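Local atomic coordinates of guanine nucleotide exchange protein (Legionella pneumophila, PDB entry 1XSZ), a protein that probably acts as a guanine nucleotide exchange factor for ADP-ribosylation factors, with a cap lying over the active site of its Sec7 domain. Residues Q11-I15 / F47-Q51; F89-L93 / F116-Y120; L97-P103 / F194-V199; A106-D110 / L254-Y260. All coordinates share one frame. Where two conformers were deposited one is given. Residues are numbered along the deposited sequence.

Interactions 1 and 2 lie within the helical Sec7 region, pairing helix 11-20 with helix 40-50 and helix 89-98 with helix 106-123; their centres are about 26 Å apart and they do not touch. Interaction 1 closes along the chain before the others open, whereas interactions 2, 3 and 4 cross one another in sequence. Interaction 3 shares helix 89-98 with interaction 2, about 15 Å away between centres, and meets it through Leu93 and Phe194. Interaction 4 shares helix 106-123 with interaction 2 and touches interaction 3 through Pro103, Ile109, Phe198 and Phe257. Interactions 1 and 2 thus pack Sec7 helices on one another, while 3 and 4 adjoin at the junction with the capping domain.

Interaction 1 of 4, residues Q11-I15 / F47-Q51; sequences QREII and FFHQQ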
loop_
_atom_site.group_PDB
_atom_site.type_symbol
_atom_site.label_atom_id
_atom_site.label_comp_id
_atom_site.label_asym_id
_atom_site.label_seq_id
_atom_site.Cartn_x
_atom_site.Cartn_y
_atom_site.Cartn_z
ATOM N N GLN A 11 2.333 -17.303 -22.634
ATOM C CA GLN A 11 3.075 -16.656 -21.558
ATOM C C GLN A 11 3.922 -15.458 -21.981
ATOM O O GLN A 11 3.956 -14.450 -21.277
ATOM C CB GLN A 11 3.949 -17.672 -20.816
ATOM C CG GLN A 11 4.946 -18.424 -21.680
ATOM C CD GLN A 11 5.687 -19.485 -20.892
ATOM O OE1 GLN A 11 6.549 -19.178 -20.069
ATOM N NE2 GLN A 11 5.341 -20.744 -21.127
ATOM N N ARG A 12 4.600 -15.551 -23.122
ATOM C CA ARG A 12 5.433 -14.440 -23.574
ATOM C C ARG A 12 4.630 -13.183 -23.892
ATOM O O ARG A 12 5.031 -12.076 -23.525
ATOM C CB ARG A 12 6.261 -14.845 -24.795
ATOM C CG ARG A 12 7.455 -15.723 -24.460
ATOM C CD ARG A 12 8.367 -15.886 -25.663
ATOM N NE ARG A 12 7.725 -16.625 -26.746
ATOM C CZ ARG A 12 8.232 -16.741 -27.969
ATOM N NH1 ARG A 12 9.386 -16.161 -28.266
ATOM N NH2 ARG A 12 7.589 -17.443 -28.892
ATOM N N GLU A 13 3.499 -13.350 -24.571
ATOM C CA GLU A 13 2.661 -12.212 -24.919
ATOM C C GLU A 13 2.059 -11.590 -23.661
ATOM O O GLU A 13 1.911 -10.372 -23.568
ATOM C CB GLU A 13 1.543 -12.640 -25.875
ATOM C CG GLU A 13 0.608 -11.507 -26.269
ATOM C CD GLU A 13 -0.437 -11.929 -27.284
ATOM O OE1 GLU A 13 -1.137 -12.935 -27.040
ATOM O OE2 GLU A 13 -0.562 -11.250 -28.324
ATOM N N ILE A 14 1.715 -12.431 -22.690
ATOM C CA ILE A 14 1.135 -11.942 -21.442
ATOM C C ILE A 14 2.180 -11.169 -20.642
ATOM O O ILE A 14 1.912 -10.069 -20.156
ATOM C CB ILE A 14 0.590 -13.106 -20.588
ATOM C CG1 ILE A 14 -0.527 -13.823 -21.352
ATOM C CG2 ILE A 14 0.065 -12.576 -19.255
ATOM C CD1 ILE A 14 -1.017 -15.096 -20.686
ATOM N N ILE A 15 3.369 -11.745 -20.513
ATOM C CA ILE A 15 4.451 -11.099 -19.781
ATOM C C ILE A 15 4.788 -9.739 -20.388
ATOM O O ILE A 15 4.857 -8.733 -19.679
ATOM C CB ILE A 15 5.716 -11.990 -19.774
ATOM C CG1 ILE A 15 5.472 -13.212 -18.887
ATOM C CG2 ILE A 15 6.916 -11.202 -19.276
ATOM C CD1 ILE A 15 6.539 -14.278 -19.004
ATOM N N PHE A 47 -0.359 -17.317 -12.369
ATOM C CA PHE A 47 0.591 -16.739 -13.314
ATOM C C PHE A 47 1.628 -15.901 -12.562
ATOM O O PHE A 47 2.811 -15.934 -12.883
ATOM C CB PHE A 47 -0.135 -15.862 -14.342
ATOM C CG PHE A 47 0.683 -15.567 -15.571
ATOM C CD1 PHE A 47 0.852 -16.536 -16.559
ATOM C CD2 PHE A 47 1.308 -14.335 -15.731
ATOM C CE1 PHE A 47 1.630 -16.279 -17.688
ATOM C CE2 PHE A 47 2.091 -14.070 -16.859
ATOM C CZ PHE A 47 2.251 -15.045 -17.837
ATOM N N PHE A 48 1.176 -15.150 -11.562
ATOM C CA PHE A 48 2.080 -14.326 -10.760
ATOM C C PHE A 48 3.137 -15.211 -10.094
ATOM O O PHE A 48 4.317 -14.863 -10.055
ATOM C CB PHE A 48 1.300 -13.575 -9.677
ATOM C CG PHE A 48 0.466 -12.427 -10.186
ATOM C CD1 PHE A 48 -0.526 -11.883 -9.380
ATOM C CD2 PHE A 48 0.692 -11.861 -11.441
ATOM C CE1 PHE A 48 -1.283 -10.796 -9.804
ATOM C CE2 PHE A 48 -0.061 -10.769 -11.874
ATOM C CZ PHE A 48 -1.048 -10.236 -11.054
ATOM N N HIS A 49 2.706 -16.347 -9.553
ATOM C CA HIS A 49 3.634 -17.272 -8.908
ATOM C C HIS A 49 4.569 -17.917 -9.930
ATOM O O HIS A 49 5.787 -17.927 -9.756
ATOM C CB HIS A 49 2.863 -18.371 -8.168
ATOM C CG HIS A 49 2.385 -17.969 -6.808
ATOM N ND1 HIS A 49 1.079 -18.131 -6.399
ATOM C CD2 HIS A 49 3.049 -17.454 -5.747
ATOM C CE1 HIS A 49 0.960 -17.736 -5.145
ATOM N NE2 HIS A 49 2.141 -17.321 -4.725
ATOM N N GLN A 50 3.988 -18.453 -10.997
ATOM C CA GLN A 50 4.759 -19.124 -12.039
ATOM C C GLN A 50 5.782 -18.254 -12.753
ATOM O O GLN A 50 6.895 -18.698 -13.030
ATOM C CB GLN A 50 3.818 -19.715 -13.093
ATOM C CG GLN A 50 3.101 -20.986 -12.682
ATOM C CD GLN A 50 4.053 -22.150 -12.491
ATOM O OE1 GLN A 50 5.026 -22.295 -13.231
ATOM N NE2 GLN A 50 3.769 -22.994 -11.507
ATOM N N GLN A 51 5.408 -17.014 -13.047
ATOM C CA GLN A 51 6.289 -16.116 -13.785
ATOM C C GLN A 51 6.933 -15.023 -12.941
ATOM O O GLN A 51 7.309 -13.973 -13.461
ATOM C CB GLN A 51 5.503 -15.478 -14.934
ATOM C CG GLN A 51 4.785 -16.488 -15.826
ATOM C CD GLN A 51 5.740 -17.321 -16.660
ATOM O OE1 GLN A 51 5.354 -18.343 -17.231
ATOM N NE2 GLN A 51 6.988 -16.883 -16.743
HETATM O O HOH W 1 8.289 -17.326 -19.417
#
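Phe47, with chi1 t and chi2 77°, projects its ring from helix 40-50 onto one side of helix 11-20. Its CE2 lies 3.5 Å from CG2 of Ile14, and its CZ 3.9 Å from CG1 of Ile15; both isoleucines are in the m,t rotamer. The carbonyl O of Gln11 meets the ring edge, 3.9 Å from CZ of Phe47. Gln11 itself takes chi1 p, a setting uncommon inside helices, here on the first residue of helix 11-20, and its NE2 hydrogen-bonds back to O of Glu8. Gln51, just past its helix, folds as m,m, bringing its NE2 to 3.5 Å from CD1 of Ile15. Ile7 and Ile32 pack around Ile14, so the contact is a buried seam between N-terminal Sec7 helices. The amide oxygens Gln11 OE1 and Gln51 OE1 stand 3.2 Å apart, two acceptors that cannot bond. Water 1 instead donates to Gln11 OE1 (2.6 Å) and weakly accepts from Gln51 NE2 (3.0 Å). Direct adhesion is therefore apolar, and the polar link depends on solvent.

Interaction 2 of 4, residues F89-L93 / F116-Y120; sequences FVEGL and FSGAY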
loop_
_atom_site.group_PDB
_atom_site.type_symbol
_atom_site.label_atom_id
_atom_site.label_comp_id
_atom_site.label_asym_id
_atom_site.label_seq_id
_atom_site.Cartn_x
_atom_site.Cartn_y
_atom_site.Cartn_z
ATOM N N PHE A 89 4.357 -19.811 13.067
ATOM C CA PHE A 89 3.676 -18.574 12.701
ATOM C C PHE A 89 4.663 -17.537 12.169
ATOM O O PHE A 89 4.439 -16.942 11.114
ATOM C CB PHE A 89 2.942 -17.990 13.911
ATOM C CG PHE A 89 2.257 -16.684 13.626
ATOM C CD1 PHE A 89 1.020 -16.657 12.993
ATOM C CD2 PHE A 89 2.869 -15.478 13.953
ATOM C CE1 PHE A 89 0.395 -15.452 12.686
ATOM C CE2 PHE A 89 2.249 -14.263 13.647
ATOM C CZ PHE A 89 1.017 -14.251 13.017
ATOM N N VAL A 90 5.752 -17.327 12.898
ATOM C CA VAL A 90 6.736 -16.338 12.487
ATOM C C VAL A 90 7.401 -16.717 11.176
ATOM O O VAL A 90 7.617 -15.859 10.327
ATOM C CB VAL A 90 7.792 -16.113 13.590
ATOM C CG1 VAL A 90 8.869 -15.148 13.107
ATOM C CG2 VAL A 90 7.105 -15.532 14.827
ATOM N N GLU A 91 7.721 -17.993 10.992
ATOM C CA GLU A 91 8.366 -18.401 9.749
ATOM C C GLU A 91 7.408 -18.241 8.573
ATOM O O GLU A 91 7.817 -17.838 7.485
ATOM C CB GLU A 91 8.853 -19.848 9.836
ATOM C CG GLU A 91 9.692 -20.293 8.638
ATOM C CD GLU A 91 10.999 -19.522 8.492
ATOM O OE1 GLU A 91 11.740 -19.792 7.523
ATOM O OE2 GLU A 91 11.293 -18.654 9.338
ATOM N N GLY A 92 6.135 -18.552 8.788
ATOM C CA GLY A 92 5.159 -18.399 7.723
ATOM C C GLY A 92 5.035 -16.937 7.331
ATOM O O GLY A 92 5.016 -16.599 6.146
ATOM N N LEU A 93 4.955 -16.063 8.329
ATOM C CA LEU A 93 4.839 -14.635 8.055
ATOM C C LEU A 93 6.098 -14.131 7.348
ATOM O O LEU A 93 6.012 -13.291 6.449
ATOM C CB LEU A 93 4.603 -13.875 9.363
ATOM C CG LEU A 93 4.410 -12.357 9.288
ATOM C CD1 LEU A 93 3.385 -11.986 8.226
ATOM C CD2 LEU A 93 3.955 -11.857 10.653
ATOM N N PHE A 116 -2.560 -12.811 4.642
ATOM C CA PHE A 116 -1.757 -13.822 5.312
ATOM C C PHE A 116 -2.459 -14.350 6.557
ATOM O O PHE A 116 -2.537 -15.561 6.768
ATOM C CB PHE A 116 -0.408 -13.251 5.744
ATOM C CG PHE A 116 0.312 -14.124 6.727
ATOM C CD1 PHE A 116 0.991 -15.261 6.304
ATOM C CD2 PHE A 116 0.234 -13.859 8.091
ATOM C CE1 PHE A 116 1.578 -16.125 7.230
ATOM C CE2 PHE A 116 0.817 -14.719 9.020
ATOM C CZ PHE A 116 1.486 -15.851 8.588
ATOM N N SER A 117 -2.957 -13.443 7.391
ATOM C CA SER A 117 -3.626 -13.837 8.627
ATOM C C SER A 117 -4.794 -14.781 8.368
ATOM O O SER A 117 -4.992 -15.749 9.102
ATOM C CB SER A 117 -4.109 -12.599 9.392
ATOM O OG SER A 117 -5.090 -11.886 8.664
ATOM N N GLY A 118 -5.566 -14.503 7.324
ATOM C CA GLY A 118 -6.693 -15.360 7.002
ATOM C C GLY A 118 -6.253 -16.730 6.522
ATOM O O GLY A 118 -6.835 -17.748 6.913
ATOM N N ALA A 119 -5.230 -16.767 5.674
ATOM C CA ALA A 119 -4.723 -18.027 5.141
ATOM C C ALA A 119 -4.018 -18.849 6.210
ATOM O O ALA A 119 -4.123 -20.079 6.223
ATOM C CB ALA A 119 -3.776 -17.763 3.979
ATOM N N TYR A 120 -3.292 -18.176 7.099
ATOM C CA TYR A 120 -2.589 -18.866 8.169
ATOM C C TYR A 120 -3.604 -19.612 9.013
ATOM O O TYR A 120 -3.428 -20.792 9.318
ATOM C CB TYR A 120 -1.836 -17.885 9.072
ATOM C CG TYR A 120 -1.173 -18.583 10.241
ATOM C CD1 TYR A 120 -0.026 -19.347 10.053
ATOM C CD2 TYR A 120 -1.738 -18.546 11.517
ATOM C CE1 TYR A 120 0.543 -20.068 11.102
ATOM C CE2 TYR A 120 -1.177 -19.265 12.578
ATOM C CZ TYR A 120 -0.037 -20.024 12.357
ATOM O OH TYR A 120 0.518 -20.753 13.384
#
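Helix 89-98 begins this contact with Phe89, whose t rotamer brings its ring up to two aromatic partners on helix 106-123. Its edge points at the face of Tyr120 in a T-shaped pair: the centroids are 4.9 Å apart, the planes meet at 87°, and CD1 of Phe89 is 3.4 Å from CE2 of Tyr120. The face of the same ring receives the edge of Phe116 in an offset edge-to-face pair, with centroids 5.7 Å apart, planes at 64°, and CE1 of Phe89 at 3.8 Å from CE2 of Phe116. One turn further on, Gly92 brings bare backbone to the interface, its C lying 3.6 Å from CE1 of Phe116. Leu93 closes the segment. Its CD1 sits 3.9 Å from the Phe116 ring centroid and 22° off the ring normal, a CH-pi contact, while its N approaches CZ of Phe116 to 3.5 Å. The short segment axes approach to 11.2 Å at 131°, so the helices run obliquely antiparallel; this spacing accommodates the rings, and no hydrogen bond crosses between them. Leu137 and Phe181 border Phe89, whereas Phe84 and Phe96 meet Phe116, extending the aromatic assembly. All five touching residues are buried, and Phe89, Phe116 and Tyr120 form an aromatic cluster in the interior of the all-helical Sec7 fold.

Interaction 3 of 4, residues L97-P103 / F194-V199; sequences LKTFKLP and FELNFV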
loop_
_atom_site.group_PDB
_atom_site.type_symbol
_atom_site.label_atom_id
_atom_site.label_comp_id
_atom_site.label_asym_id
_atom_site.label_seq_id
_atom_site.Cartn_x
_atom_site.Cartn_y
_atom_site.Cartn_z
ATOM N N LEU A 97 5.968 -12.273 3.737
ATOM C CA LEU A 97 6.461 -10.920 3.498
ATOM C C LEU A 97 7.600 -10.844 2.488
ATOM O O LEU A 97 7.670 -9.899 1.699
ATOM C CB LEU A 97 6.886 -10.274 4.819
ATOM C CG LEU A 97 5.742 -10.056 5.815
ATOM C CD1 LEU A 97 6.318 -9.635 7.152
ATOM C CD2 LEU A 97 4.761 -9.017 5.273
ATOM N N LYS A 98 8.480 -11.841 2.494
ATOM C CA LYS A 98 9.618 -11.864 1.576
ATOM C C LYS A 98 9.215 -12.160 0.129
ATOM O O LYS A 98 10.004 -11.958 -0.797
ATOM C CB LYS A 98 10.646 -12.892 2.076
ATOM C CG LYS A 98 11.846 -13.117 1.165
ATOM C CD LYS A 98 12.853 -14.059 1.820
ATOM C CE LYS A 98 12.226 -15.403 2.161
ATOM N NZ LYS A 98 11.751 -16.123 0.944
ATOM N N THR A 99 7.982 -12.617 -0.065
ATOM C CA THR A 99 7.468 -12.956 -1.391
ATOM C C THR A 99 7.210 -11.739 -2.285
ATOM O O THR A 99 7.254 -11.838 -3.512
ATOM C CB THR A 99 6.138 -13.750 -1.267
ATOM O OG1 THR A 99 6.369 -14.962 -0.537
ATOM C CG2 THR A 99 5.581 -14.096 -2.644
ATOM N N PHE A 100 6.971 -10.588 -1.669
ATOM C CA PHE A 100 6.638 -9.381 -2.417
ATOM C C PHE A 100 7.678 -8.283 -2.478
ATOM O O PHE A 100 8.628 -8.246 -1.702
ATOM C CB PHE A 100 5.409 -8.692 -1.804
ATOM C CG PHE A 100 4.239 -9.594 -1.550
ATOM C CD1 PHE A 100 4.138 -10.333 -0.371
ATOM C CD2 PHE A 100 3.210 -9.674 -2.477
ATOM C CE1 PHE A 100 3.022 -11.139 -0.129
ATOM C CE2 PHE A 100 2.095 -10.472 -2.246
ATOM C CZ PHE A 100 2.000 -11.208 -1.067
ATOM N N LYS A 101 7.467 -7.390 -3.442
ATOM C CA LYS A 101 8.224 -6.152 -3.511
ATOM C C LYS A 101 7.056 -5.400 -2.867
ATOM O O LYS A 101 6.056 -5.050 -3.512
ATOM C CB LYS A 101 8.482 -5.701 -4.950
ATOM C CG LYS A 101 9.704 -6.387 -5.549
ATOM C CD LYS A 101 10.264 -5.642 -6.747
ATOM C CE LYS A 101 11.550 -6.287 -7.245
ATOM N NZ LYS A 101 12.138 -5.519 -8.375
ATOM N N LEU A 102 7.162 -5.236 -1.557
ATOM C CA LEU A 102 6.097 -4.644 -0.765
ATOM C C LEU A 102 5.724 -3.218 -1.084
ATOM O O LEU A 102 6.591 -2.368 -1.286
ATOM C CB LEU A 102 6.459 -4.737 0.718
ATOM C CG LEU A 102 6.584 -6.151 1.305
ATOM C CD1 LEU A 102 7.362 -6.105 2.610
ATOM C CD2 LEU A 102 5.202 -6.753 1.498
ATOM N N PRO A 103 4.417 -2.936 -1.169
ATOM C CA PRO A 103 4.009 -1.561 -1.461
ATOM C C PRO A 103 4.469 -0.663 -0.313
ATOM O O PRO A 103 4.631 -1.124 0.818
ATOM C CB PRO A 103 2.487 -1.661 -1.551
ATOM C CG PRO A 103 2.160 -2.859 -0.694
ATOM C CD PRO A 103 3.249 -3.827 -1.056
ATOM N N PHE A 194 12.781 -10.052 9.980
ATOM C CA PHE A 194 12.059 -10.281 8.737
ATOM C C PHE A 194 12.883 -9.716 7.587
ATOM O O PHE A 194 13.693 -8.811 7.783
ATOM C CB PHE A 194 10.717 -9.537 8.717
ATOM C CG PHE A 194 9.634 -10.181 9.535
ATOM C CD1 PHE A 194 9.428 -11.557 9.499
ATOM C CD2 PHE A 194 8.774 -9.397 10.296
ATOM C CE1 PHE A 194 8.380 -12.140 10.209
ATOM C CE2 PHE A 194 7.724 -9.971 11.007
ATOM C CZ PHE A 194 7.527 -11.347 10.963
ATOM N N GLU A 195 12.679 -10.264 6.395
ATOM C CA GLU A 195 13.338 -9.743 5.204
ATOM C C GLU A 195 12.243 -8.893 4.565
ATOM O O GLU A 195 11.217 -9.413 4.126
ATOM C CB GLU A 195 13.752 -10.862 4.245
ATOM C CG GLU A 195 14.408 -10.325 2.975
ATOM C CD GLU A 195 14.803 -11.411 1.994
ATOM O OE1 GLU A 195 15.498 -12.360 2.406
ATOM O OE2 GLU A 195 14.425 -11.307 0.806
ATOM N N LEU A 196 12.451 -7.582 4.534
ATOM C CA LEU A 196 11.457 -6.669 3.983
ATOM C C LEU A 196 12.027 -5.873 2.823
ATOM O O LEU A 196 12.969 -5.095 2.994
ATOM C CB LEU A 196 10.972 -5.712 5.074
ATOM C CG LEU A 196 10.412 -6.368 6.338
ATOM C CD1 LEU A 196 10.166 -5.295 7.396
ATOM C CD2 LEU A 196 9.133 -7.122 6.010
ATOM N N ASN A 197 11.455 -6.077 1.645
ATOM C CA ASN A 197 11.902 -5.385 0.443
ATOM C C ASN A 197 10.749 -4.539 -0.087
ATOM O O ASN A 197 9.809 -5.060 -0.680
ATOM C CB ASN A 197 12.338 -6.415 -0.605
ATOM C CG ASN A 197 13.422 -7.352 -0.090
ATOM O OD1 ASN A 197 13.318 -8.575 -0.217
ATOM N ND2 ASN A 197 14.468 -6.784 0.491
ATOM N N PHE A 198 10.822 -3.232 0.141
ATOM C CA PHE A 198 9.778 -2.320 -0.312
ATOM C C PHE A 198 10.091 -1.692 -1.657
ATOM O O PHE A 198 11.256 -1.569 -2.043
ATOM C CB PHE A 198 9.577 -1.186 0.700
ATOM C CG PHE A 198 9.015 -1.636 2.014
ATOM C CD1 PHE A 198 9.856 -1.976 3.072
ATOM C CD2 PHE A 198 7.641 -1.747 2.189
ATOM C CE1 PHE A 198 9.331 -2.421 4.280
ATOM C CE2 PHE A 198 7.105 -2.193 3.394
ATOM C CZ PHE A 198 7.953 -2.531 4.442
ATOM N N VAL A 199 9.042 -1.297 -2.371
ATOM C CA VAL A 199 9.210 -0.619 -3.652
ATOM C C VAL A 199 9.863 0.727 -3.329
ATOM O O VAL A 199 9.661 1.268 -2.246
ATOM C CB VAL A 199 7.846 -0.361 -4.343
ATOM C CG1 VAL A 199 7.154 -1.677 -4.640
ATOM C CG2 VAL A 199 6.958 0.508 -3.454
HETATM O O HOH W 2 9.669 -8.230 0.946
#
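Leu102 lays its CD1 over the face of the Phe198 ring, 4.2 Å from the centroid and 20° off the normal, a CH-pi contact. The backbones beneath form a single parallel beta bridge: Leu102 N donates to Asn197 O (2.8 Å, 145°) and Val199 N to Leu102 O (2.9 Å, 161°), with CA atoms of Leu102 and Phe198 4.4 Å apart. Supporting CA-H...O contacts run from Lys101 CA to Asn197 O (3.4 Å) and from Phe198 CA to Leu102 O (3.3 Å). Toward the other end, Leu97 CD1 sits over the Phe194 ring, 4.0 Å from its centroid, and also meets Leu196 CD2 at 3.9 Å. The extended 194-199 connection, leading from helix 179-191 to strand 204-208, is thereby held along the end of helix 89-98 and its following loop. Phe198 also packs on Ile109 and Phe290, tying the Sec7 helices to the capping region. Between the bridge and the helix, water 2 accepts from Asn197 N at 2.9 Å and lies 2.7 Å from Leu97 O and 2.8 Å from Phe100 O.

Interaction 4 of 4, residues A106-D110 / L254-Y260; sequences AQKID and LSFFTGY
A methyl group sits off-centre over an aromatic face: Ala106 CB lies 3.6 Å from the Tyr260 ring centroid, 20° off the normal, and 3.4 Å from Tyr260 CG, a CH-pi contact. It joins the Sec7 and capping domains. Alpha helices 106-110 and 254-258 (Asp110 N to Ala106 O and Thr258 N to Leu254 O, both 2.9 Å) cross almost perpendicularly, short axes at 106° and 10.8 Å apart, Ala106 CA 6.1 Å from Leu254 CA. Leu254 (m,t) brings CD1 to 4.1 Å from Ala106 CB and 4.0 Å from OD2 of Asp110, whose OD2 salt-bridges Lys251 and OD1 hydrogen-bonds Tyr135. Ile109 (m,t) places CG2 4.2 Å from Phe257 CE2. Thr258 OG1 (chi1 p) donates to Leu254 O (2.7 Å) and accepts from Tyr260 N (3.2 Å), an ST turn. Gly259 (phi/psi 86/7) leaves the helix, and Tyr260 (chi1 t, chi2 52°) begins strand 260-268; its OH bonds Thr263. Water 3 lies 2.7 Å from Tyr260 OH and 3.0 Å from Gln107 OE1.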
loop_
_atom_site.group_PDB
_atom_site.type_symbol
_atom_site.label_atom_id
_atom_site.label_comp_id
_atom_site.label_asym_id
_atom_site.label_seq_id
_atom_site.Cartn_x
_atom_site.Cartn_y
_atom_site.Cartn_z
ATOM N N ALA A 106 0.485 2.377 3.358
ATOM C CA ALA A 106 -0.126 1.731 4.512
ATOM C C ALA A 106 -1.323 0.821 4.263
ATOM O O ALA A 106 -1.345 -0.316 4.745
ATOM C CB ALA A 106 -0.495 2.784 5.545
ATOM N N GLN A 107 -2.324 1.298 3.533
ATOM C CA GLN A 107 -3.500 0.465 3.316
ATOM C C GLN A 107 -3.212 -0.777 2.488
ATOM O O GLN A 107 -3.841 -1.818 2.692
ATOM C CB GLN A 107 -4.632 1.283 2.694
ATOM C CG GLN A 107 -5.178 2.353 3.638
ATOM C CD GLN A 107 -6.450 3.006 3.131
ATOM O OE1 GLN A 107 -7.009 3.886 3.787
ATOM N NE2 GLN A 107 -6.916 2.577 1.965
ATOM N N LYS A 108 -2.258 -0.679 1.566
ATOM C CA LYS A 108 -1.903 -1.824 0.736
ATOM C C LYS A 108 -1.152 -2.854 1.572
ATOM O O LYS A 108 -1.400 -4.060 1.461
ATOM C CB LYS A 108 -1.064 -1.363 -0.458
ATOM C CG LYS A 108 -1.881 -0.591 -1.474
ATOM C CD LYS A 108 -1.025 -0.089 -2.627
ATOM C CE LYS A 108 -1.880 0.627 -3.653
ATOM N NZ LYS A 108 -1.031 1.292 -4.687
ATOM N N ILE A 109 -0.234 -2.389 2.408
ATOM C CA ILE A 109 0.502 -3.284 3.292
ATOM C C ILE A 109 -0.508 -4.009 4.185
ATOM O O ILE A 109 -0.425 -5.220 4.389
ATOM C CB ILE A 109 1.481 -2.484 4.178
ATOM C CG1 ILE A 109 2.625 -1.948 3.319
ATOM C CG2 ILE A 109 2.031 -3.363 5.307
ATOM C CD1 ILE A 109 3.447 -0.875 4.002
ATOM N N ASP A 110 -1.474 -3.256 4.701
ATOM C CA ASP A 110 -2.491 -3.803 5.585
ATOM C C ASP A 110 -3.259 -4.938 4.904
ATOM O O ASP A 110 -3.441 -6.011 5.491
ATOM C CB ASP A 110 -3.441 -2.677 6.022
ATOM C CG ASP A 110 -4.271 -3.039 7.237
ATOM O OD1 ASP A 110 -3.954 -4.038 7.913
ATOM O OD2 ASP A 110 -5.234 -2.298 7.522
ATOM N N LEU A 254 -0.200 1.115 11.864
ATOM C CA LEU A 254 0.297 1.603 10.579
ATOM C C LEU A 254 1.052 2.919 10.780
ATOM O O LEU A 254 2.002 3.209 10.057
ATOM C CB LEU A 254 -0.855 1.764 9.585
ATOM C CG LEU A 254 -1.453 0.421 9.133
ATOM C CD1 LEU A 254 -2.690 0.637 8.276
ATOM C CD2 LEU A 254 -0.394 -0.364 8.362
ATOM N N SER A 255 0.615 3.717 11.750
ATOM C CA SER A 255 1.284 4.976 12.056
ATOM C C SER A 255 2.677 4.652 12.612
ATOM O O SER A 255 3.667 5.291 12.260
ATOM C CB SER A 255 0.471 5.764 13.089
ATOM O OG SER A 255 1.150 6.939 13.492
ATOM N N PHE A 256 2.741 3.644 13.475
ATOM C CA PHE A 256 3.988 3.197 14.084
ATOM C C PHE A 256 4.938 2.651 13.012
ATOM O O PHE A 256 6.095 3.052 12.910
ATOM C CB PHE A 256 3.641 2.102 15.114
ATOM C CG PHE A 256 4.826 1.413 15.751
ATOM C CD1 PHE A 256 5.592 0.484 15.045
ATOM C CD2 PHE A 256 5.115 1.626 17.097
ATOM C CE1 PHE A 256 6.620 -0.223 15.673
ATOM C CE2 PHE A 256 6.137 0.927 17.735
ATOM C CZ PHE A 256 6.893 -0.005 17.020
ATOM N N PHE A 257 4.418 1.750 12.192
ATOM C CA PHE A 257 5.219 1.086 11.176
ATOM C C PHE A 257 5.682 1.941 9.998
ATOM O O PHE A 257 6.837 1.826 9.563
ATOM C CB PHE A 257 4.430 -0.132 10.672
ATOM C CG PHE A 257 5.197 -1.043 9.746
ATOM C CD1 PHE A 257 6.416 -1.601 10.132
ATOM C CD2 PHE A 257 4.667 -1.380 8.504
ATOM C CE1 PHE A 257 7.097 -2.487 9.290
ATOM C CE2 PHE A 257 5.341 -2.264 7.658
ATOM C CZ PHE A 257 6.556 -2.815 8.055
ATOM N N THR A 258 4.798 2.808 9.507
ATOM C CA THR A 258 5.088 3.610 8.315
ATOM C C THR A 258 5.034 5.129 8.448
ATOM O O THR A 258 5.433 5.835 7.519
ATOM C CB THR A 258 4.095 3.278 7.187
ATOM O OG1 THR A 258 2.805 3.810 7.525
ATOM C CG2 THR A 258 3.969 1.767 6.982
ATOM N N GLY A 259 4.514 5.631 9.563
ATOM C CA GLY A 259 4.389 7.072 9.745
ATOM C C GLY A 259 3.089 7.594 9.150
ATOM O O GLY A 259 2.843 8.797 9.093
ATOM N N TYR A 260 2.239 6.674 8.718
ATOM C CA TYR A 260 0.958 6.988 8.103
ATOM C C TYR A 260 0.093 7.872 9.000
ATOM O O TYR A 260 -0.061 7.596 10.198
ATOM C CB TYR A 260 0.236 5.670 7.801
ATOM C CG TYR A 260 -1.086 5.762 7.073
ATOM C CD1 TYR A 260 -1.222 6.487 5.884
ATOM C CD2 TYR A 260 -2.190 5.037 7.531
ATOM C CE1 TYR A 260 -2.428 6.475 5.172
ATOM C CE2 TYR A 260 -3.383 5.020 6.833
ATOM C CZ TYR A 260 -3.504 5.735 5.658
ATOM O OH TYR A 260 -4.699 5.705 4.981
HETATM O O HOH W 3 -6.683 4.756 6.610
#